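Local coordinates for protein N-acetylglucosamine-specific lectin (Saxidomus purpuratus, PDB 6A7T) that is a C-type lectin from a bivalve that recognises N-acetylglucosamine without needing calcium for sugar binding, at residues G112-D126 with E132-V144. Numbering follows the deposited sequence. Where two conformers were deposited one is given.
Sequences GWGPNRPDADEGCMD and EIVWQWNDHQDCV
Trp137 turns the edge of its six-membered ring, at CE3, against one face of Trp113, a T-shaped pair with planes at 79°. Met125 CE shares that face and also touches Trp137, 3.4 Å from its CE3, while the opposite face of Trp113 carries Pro118 CD over its centre. The backbone N of Asp139 lies in plane at the Trp113 edge. One face of Trp137 is covered by Gly112, whose CA sits 3.5 Å from the centroid of the six-membered ring, almost on its normal, in a CH-pi contact. Two backbone hydrogen bonds, Trp137 N to Gly112 O and Gly114 N to Trp137 O, fix the loop beside this aromatic cluster. Residues 112-123 belong to the long loop of the C-type lectin fold and lead into strand 124-130, and strand 136-140 pairs with that strand antiparallel at the sheet edge; Cys124 and Cys143 lock the two segments by a disulfide. Arg117, Asn138 and His140 bind N-acetylglucosamine, and Asp119 and Asp139 a second calcium, though both sites lack their ligands here; His140 NE2 is hydrogen-bonded to Thr146 OG1. Between Arg117 and Asn138, NE donates to OD1 at 2.7 Å, in the guanidinium plane but bent to 133°. Ile133 CD1 lies over one guanidinium face, and Glu132 OE2 makes a long salt bridge to NH2 from well out of the guanidinium plane, with no N-H aimed at it. Asp139 instead folds its carboxylate between its backbone N and carbonyl carbon (chi1 57°), facing the loop that follows the cis peptide before Pro118. There OD1 accepts from Asp119 N at 2.8 Å and OD2 from Ala120 N at 3.0 Å, both from above the carboxylate plane. Gln141 NE2 takes the anti lone pair of Asp139 OD2 at 2.8 Å and also donates to Asp121 O.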
loop_
_atom_site.group_PDB
_atom_site.type_symbol
_atom_site.label_atom_id
_atom_site.label_comp_id
_atom_site.label_asym_id
_atom_site.label_seq_id
_atom_site.Cartn_x
_atom_site.Cartn_y
_atom_site.Cartn_z
ATOM N N GLY A 112 -2.779 -17.043 9.223
ATOM C CA GLY A 112 -3.611 -16.280 10.129
ATOM C C GLY A 112 -4.752 -17.063 10.719
ATOM O O GLY A 112 -5.681 -16.480 11.240
ATOM N N TRP A 113 -4.718 -18.402 10.650
ATOM C CA TRP A 113 -5.787 -19.184 11.198
ATOM C C TRP A 113 -5.788 -19.086 12.722
ATOM O O TRP A 113 -4.717 -19.001 13.285
ATOM C CB TRP A 113 -5.633 -20.650 10.807
ATOM C CG TRP A 113 -5.868 -20.908 9.347
ATOM C CD1 TRP A 113 -4.934 -21.057 8.373
ATOM C CD2 TRP A 113 -7.142 -21.014 8.712
ATOM N NE1 TRP A 113 -5.551 -21.319 7.175
ATOM C CE2 TRP A 113 -6.891 -21.362 7.372
ATOM C CE3 TRP A 113 -8.450 -21.050 9.184
ATOM C CZ2 TRP A 113 -7.923 -21.571 6.469
ATOM C CZ3 TRP A 113 -9.479 -21.277 8.300
ATOM C CH2 TRP A 113 -9.199 -21.582 6.959
ATOM N N GLY A 114 -6.977 -19.187 13.323
ATOM C CA GLY A 114 -7.115 -19.318 14.765
ATOM C C GLY A 114 -6.686 -20.710 15.182
ATOM O O GLY A 114 -6.515 -21.600 14.351
ATOM N N PRO A 115 -6.471 -20.946 16.491
ATOM C CA PRO A 115 -5.941 -22.241 16.901
ATOM C C PRO A 115 -6.851 -23.384 16.420
ATOM O O PRO A 115 -8.037 -23.297 16.558
ATOM C CB PRO A 115 -5.930 -22.123 18.431
ATOM C CG PRO A 115 -6.029 -20.641 18.762
ATOM C CD PRO A 115 -6.741 -19.997 17.584
ATOM N N ASN A 116 -6.252 -24.468 15.914
ATOM C CA ASN A 116 -6.961 -25.705 15.546
ATOM C C ASN A 116 -8.022 -25.438 14.462
ATOM O O ASN A 116 -9.139 -26.016 14.521
ATOM C CB ASN A 116 -7.559 -26.375 16.772
ATOM C CG ASN A 116 -6.497 -26.560 17.841
ATOM O OD1 ASN A 116 -5.426 -27.098 17.563
ATOM N ND2 ASN A 116 -6.757 -26.036 19.027
ATOM N N ARG A 117 -7.658 -24.521 13.577
ATOM C CA ARG A 117 -8.419 -24.100 12.388
ATOM C C ARG A 117 -7.473 -24.157 11.186
ATOM O O ARG A 117 -6.292 -23.821 11.261
ATOM C CB ARG A 117 -8.972 -22.679 12.603
ATOM C CG ARG A 117 -10.041 -22.542 13.676
ATOM C CD ARG A 117 -11.191 -23.498 13.559
ATOM N NE ARG A 117 -12.227 -23.258 14.531
ATOM C CZ ARG A 117 -12.237 -23.801 15.739
ATOM N NH1 ARG A 117 -11.287 -24.658 16.066
ATOM N NH2 ARG A 117 -13.215 -23.538 16.587
ATOM N N PRO A 118 -8.011 -24.570 10.023
ATOM C CA PRO A 118 -9.406 -24.914 9.867
ATOM C C PRO A 118 -9.868 -26.220 10.532
ATOM O O PRO A 118 -9.171 -27.226 10.522
ATOM C CB PRO A 118 -9.547 -25.059 8.344
ATOM C CG PRO A 118 -8.154 -25.472 7.894
ATOM C CD PRO A 118 -7.193 -24.763 8.843
ATOM N N ASP A 119 -11.057 -26.207 11.103
ATOM C CA ASP A 119 -11.572 -27.385 11.742
ATOM C C ASP A 119 -12.013 -28.443 10.710
ATOM O O ASP A 119 -11.968 -29.665 10.958
ATOM C CB ASP A 119 -12.748 -27.020 12.627
ATOM C CG ASP A 119 -13.324 -28.254 13.276
ATOM O OD1 ASP A 119 -12.602 -28.851 14.083
ATOM O OD2 ASP A 119 -14.474 -28.616 12.940
ATOM N N ALA A 120 -12.482 -27.996 9.546
ATOM C CA ALA A 120 -13.124 -28.899 8.552
ATOM C C ALA A 120 -12.889 -28.358 7.126
ATOM O O ALA A 120 -12.532 -27.198 6.920
ATOM C CB ALA A 120 -14.589 -29.061 8.838
ATOM N N ASP A 121 -12.994 -29.261 6.148
ATOM C CA ASP A 121 -12.880 -28.893 4.736
ATOM C C ASP A 121 -14.167 -28.206 4.293
ATOM O O ASP A 121 -15.145 -28.172 5.003
ATOM C CB ASP A 121 -12.637 -30.152 3.881
ATOM C CG ASP A 121 -11.374 -30.948 4.195
ATOM O OD1 ASP A 121 -10.458 -30.425 4.857
ATOM O OD2 ASP A 121 -11.296 -32.110 3.719
ATOM N N GLU A 122 -14.148 -27.685 3.042
ATOM C CA GLU A 122 -15.351 -27.373 2.277
ATOM C C GLU A 122 -16.059 -26.143 2.846
ATOM O O GLU A 122 -17.244 -25.988 2.702
ATOM C CB GLU A 122 -16.297 -28.572 2.225
ATOM C CG GLU A 122 -15.605 -29.781 1.610
ATOM C CD GLU A 122 -16.528 -30.849 1.052
ATOM O OE1 GLU A 122 -17.728 -30.853 1.401
ATOM O OE2 GLU A 122 -16.026 -31.636 0.226
ATOM N N GLY A 123 -15.282 -25.259 3.434
ATOM C CA GLY A 123 -15.886 -24.060 3.993
ATOM C C GLY A 123 -15.463 -22.764 3.326
ATOM O O GLY A 123 -14.722 -22.737 2.333
ATOM N N CYS A 124 -15.950 -21.665 3.915
ATOM C CA CYS A 124 -15.491 -20.323 3.555
ATOM C C CYS A 124 -14.918 -19.652 4.797
ATOM O O CYS A 124 -15.250 -20.062 5.892
ATOM C CB CYS A 124 -16.638 -19.513 2.984
ATOM S SG CYS A 124 -17.265 -20.247 1.456
ATOM N N MET A 125 -14.088 -18.632 4.586
ATOM C CA MET A 125 -13.316 -18.072 5.689
ATOM C C MET A 125 -13.888 -16.736 6.173
ATOM O O MET A 125 -14.412 -15.919 5.407
ATOM C CB MET A 125 -11.854 -17.894 5.315
ATOM C CG MET A 125 -11.146 -19.218 4.887
ATOM S SD MET A 125 -9.563 -19.058 4.157
ATOM C CE MET A 125 -8.688 -18.263 5.514
ATOM N N ASP A 126 -13.685 -16.532 7.467
ATOM C CA ASP A 126 -13.936 -15.264 8.141
ATOM C C ASP A 126 -12.764 -14.916 9.063
ATOM O O ASP A 126 -11.900 -15.726 9.310
ATOM C CB ASP A 126 -15.279 -15.294 8.859
ATOM C CG ASP A 126 -15.452 -16.290 9.992
ATOM O OD1 ASP A 126 -14.439 -16.758 10.502
ATOM O OD2 ASP A 126 -16.623 -16.496 10.371
ATOM N N GLU A 132 -11.128 -18.747 21.990
ATOM C CA GLU A 132 -9.680 -18.872 21.720
ATOM C C GLU A 132 -9.267 -18.197 20.387
ATOM O O GLU A 132 -8.091 -17.961 20.157
ATOM C CB GLU A 132 -9.285 -20.360 21.767
ATOM C CG GLU A 132 -9.936 -21.262 20.696
ATOM C CD GLU A 132 -11.422 -21.613 20.847
ATOM O OE1 GLU A 132 -11.913 -21.619 22.004
ATOM O OE2 GLU A 132 -12.108 -21.870 19.798
ATOM N N ILE A 133 -10.228 -17.935 19.492
ATOM C CA ILE A 133 -9.959 -17.286 18.206
ATOM C C ILE A 133 -10.137 -15.768 18.426
ATOM O O ILE A 133 -11.260 -15.300 18.649
ATOM C CB ILE A 133 -10.888 -17.884 17.130
ATOM C CG1 ILE A 133 -10.642 -19.389 16.985
ATOM C CG2 ILE A 133 -10.780 -17.162 15.807
ATOM C CD1 ILE A 133 -11.613 -20.124 16.080
ATOM N N VAL A 134 -9.024 -15.035 18.398
ATOM C CA VAL A 134 -8.999 -13.602 18.724
ATOM C C VAL A 134 -8.720 -12.793 17.451
ATOM O O VAL A 134 -7.572 -12.424 17.195
ATOM C CB VAL A 134 -7.955 -13.321 19.819
ATOM C CG1 VAL A 134 -7.998 -11.885 20.305
ATOM C CG2 VAL A 134 -8.145 -14.281 20.966
ATOM N N TRP A 135 -9.781 -12.519 16.671
ATOM C CA TRP A 135 -9.638 -11.844 15.404
ATOM C C TRP A 135 -8.611 -12.573 14.525
ATOM O O TRP A 135 -7.625 -12.046 14.084
ATOM C CB TRP A 135 -9.369 -10.343 15.580
ATOM C CG TRP A 135 -10.556 -9.594 16.097
ATOM C CD1 TRP A 135 -10.591 -8.830 17.233
ATOM C CD2 TRP A 135 -11.888 -9.572 15.560
ATOM N NE1 TRP A 135 -11.833 -8.289 17.391
ATOM C CE2 TRP A 135 -12.658 -8.740 16.404
ATOM C CE3 TRP A 135 -12.507 -10.139 14.434
ATOM C CZ2 TRP A 135 -13.991 -8.441 16.140
ATOM C CZ3 TRP A 135 -13.837 -9.876 14.200
ATOM C CH2 TRP A 135 -14.583 -9.074 15.070
ATOM N N GLN A 136 -8.906 -13.861 14.298
ATOM C CA GLN A 136 -8.108 -14.747 13.454
ATOM C C GLN A 136 -9.090 -15.494 12.549
ATOM O O GLN A 136 -10.327 -15.475 12.764
ATOM C CB GLN A 136 -7.284 -15.694 14.335
ATOM C CG GLN A 136 -6.165 -15.000 15.086
ATOM C CD GLN A 136 -5.620 -15.907 16.166
ATOM O OE1 GLN A 136 -6.334 -16.382 17.049
ATOM N NE2 GLN A 136 -4.357 -16.203 16.029
ATOM N N TRP A 137 -8.554 -16.251 11.607
ATOM C CA TRP A 137 -9.443 -16.881 10.616
ATOM C C TRP A 137 -10.122 -18.146 11.157
ATOM O O TRP A 137 -9.517 -18.889 11.934
ATOM C CB TRP A 137 -8.707 -17.183 9.307
ATOM C CG TRP A 137 -7.843 -16.118 8.761
ATOM C CD1 TRP A 137 -8.018 -14.768 8.847
ATOM C CD2 TRP A 137 -6.693 -16.325 7.944
ATOM N NE1 TRP A 137 -7.017 -14.138 8.208
ATOM C CE2 TRP A 137 -6.176 -15.066 7.641
ATOM C CE3 TRP A 137 -6.007 -17.460 7.490
ATOM C CZ2 TRP A 137 -5.035 -14.875 6.885
ATOM C CZ3 TRP A 137 -4.842 -17.267 6.787
ATOM C CH2 TRP A 137 -4.390 -16.015 6.432
ATOM N N ASN A 138 -11.403 -18.360 10.793
ATOM C CA ASN A 138 -12.186 -19.550 11.094
ATOM C C ASN A 138 -12.865 -20.012 9.792
ATOM O O ASN A 138 -13.111 -19.179 8.881
ATOM C CB ASN A 138 -13.315 -19.294 12.086
ATOM C CG ASN A 138 -14.003 -20.556 12.515
ATOM O OD1 ASN A 138 -13.315 -21.536 12.724
ATOM N ND2 ASN A 138 -15.329 -20.538 12.615
ATOM N N ASP A 139 -13.108 -21.311 9.676
ATOM C CA ASP A 139 -13.805 -21.933 8.526
ATOM C C ASP A 139 -15.252 -22.206 8.911
ATOM O O ASP A 139 -15.526 -22.859 9.938
ATOM C CB ASP A 139 -13.127 -23.254 8.139
ATOM C CG ASP A 139 -13.065 -24.259 9.287
ATOM O OD1 ASP A 139 -12.394 -23.938 10.285
ATOM O OD2 ASP A 139 -13.785 -25.283 9.215
ATOM N N HIS A 140 -16.211 -21.758 8.091
ATOM C CA HIS A 140 -17.605 -21.931 8.296
ATOM C C HIS A 140 -18.144 -22.710 7.086
ATOM O O HIS A 140 -17.839 -22.364 5.950
ATOM C CB HIS A 140 -18.354 -20.587 8.431
ATOM C CG HIS A 140 -19.803 -20.722 8.752
ATOM N ND1 HIS A 140 -20.237 -21.127 10.016
ATOM C CD2 HIS A 140 -20.935 -20.433 8.062
ATOM C CE1 HIS A 140 -21.551 -21.097 10.060
ATOM N NE2 HIS A 140 -22.013 -20.707 8.865
ATOM N N GLN A 141 -18.958 -23.736 7.342
ATOM C CA GLN A 141 -19.308 -24.660 6.254
ATOM C C GLN A 141 -20.592 -24.235 5.514
ATOM O O GLN A 141 -20.987 -24.885 4.535
ATOM C CB GLN A 141 -19.296 -26.077 6.844
ATOM C CG GLN A 141 -17.911 -26.715 6.763
ATOM C CD GLN A 141 -16.876 -26.116 7.685
ATOM O OE1 GLN A 141 -17.163 -25.751 8.812
ATOM N NE2 GLN A 141 -15.637 -26.071 7.243
ATOM N N ASP A 142 -21.243 -23.144 5.896
ATOM C CA ASP A 142 -22.354 -22.646 5.147
ATOM C C ASP A 142 -21.985 -21.326 4.454
ATOM O O ASP A 142 -22.024 -20.267 5.056
ATOM C CB ASP A 142 -23.578 -22.429 6.023
ATOM C CG ASP A 142 -24.714 -21.728 5.314
ATOM O OD1 ASP A 142 -24.753 -21.741 4.029
ATOM O OD2 ASP A 142 -25.536 -21.137 6.034
ATOM N N CYS A 143 -21.682 -21.446 3.167
ATOM C CA CYS A 143 -21.163 -20.300 2.371
ATOM C C CYS A 143 -22.302 -19.535 1.713
ATOM O O CYS A 143 -22.034 -18.594 0.936
ATOM C CB CYS A 143 -20.149 -20.798 1.359
ATOM S SG CYS A 143 -18.693 -21.472 2.194
ATOM N N VAL A 144 -23.561 -19.868 2.027
ATOM C CA VAL A 144 -24.692 -19.296 1.379
ATOM C C VAL A 144 -25.576 -18.532 2.366
ATOM O O VAL A 144 -25.946 -17.394 2.124
ATOM C CB VAL A 144 -25.475 -20.358 0.579
ATOM C CG1 VAL A 144 -26.648 -19.742 -0.137
ATOM C CG2 VAL A 144 -24.566 -21.081 -0.413
HETATM O O HOH W 1 -16.382 -27.343 11.535
HETATM O O HOH W 2 -19.309 -27.559 3.588
#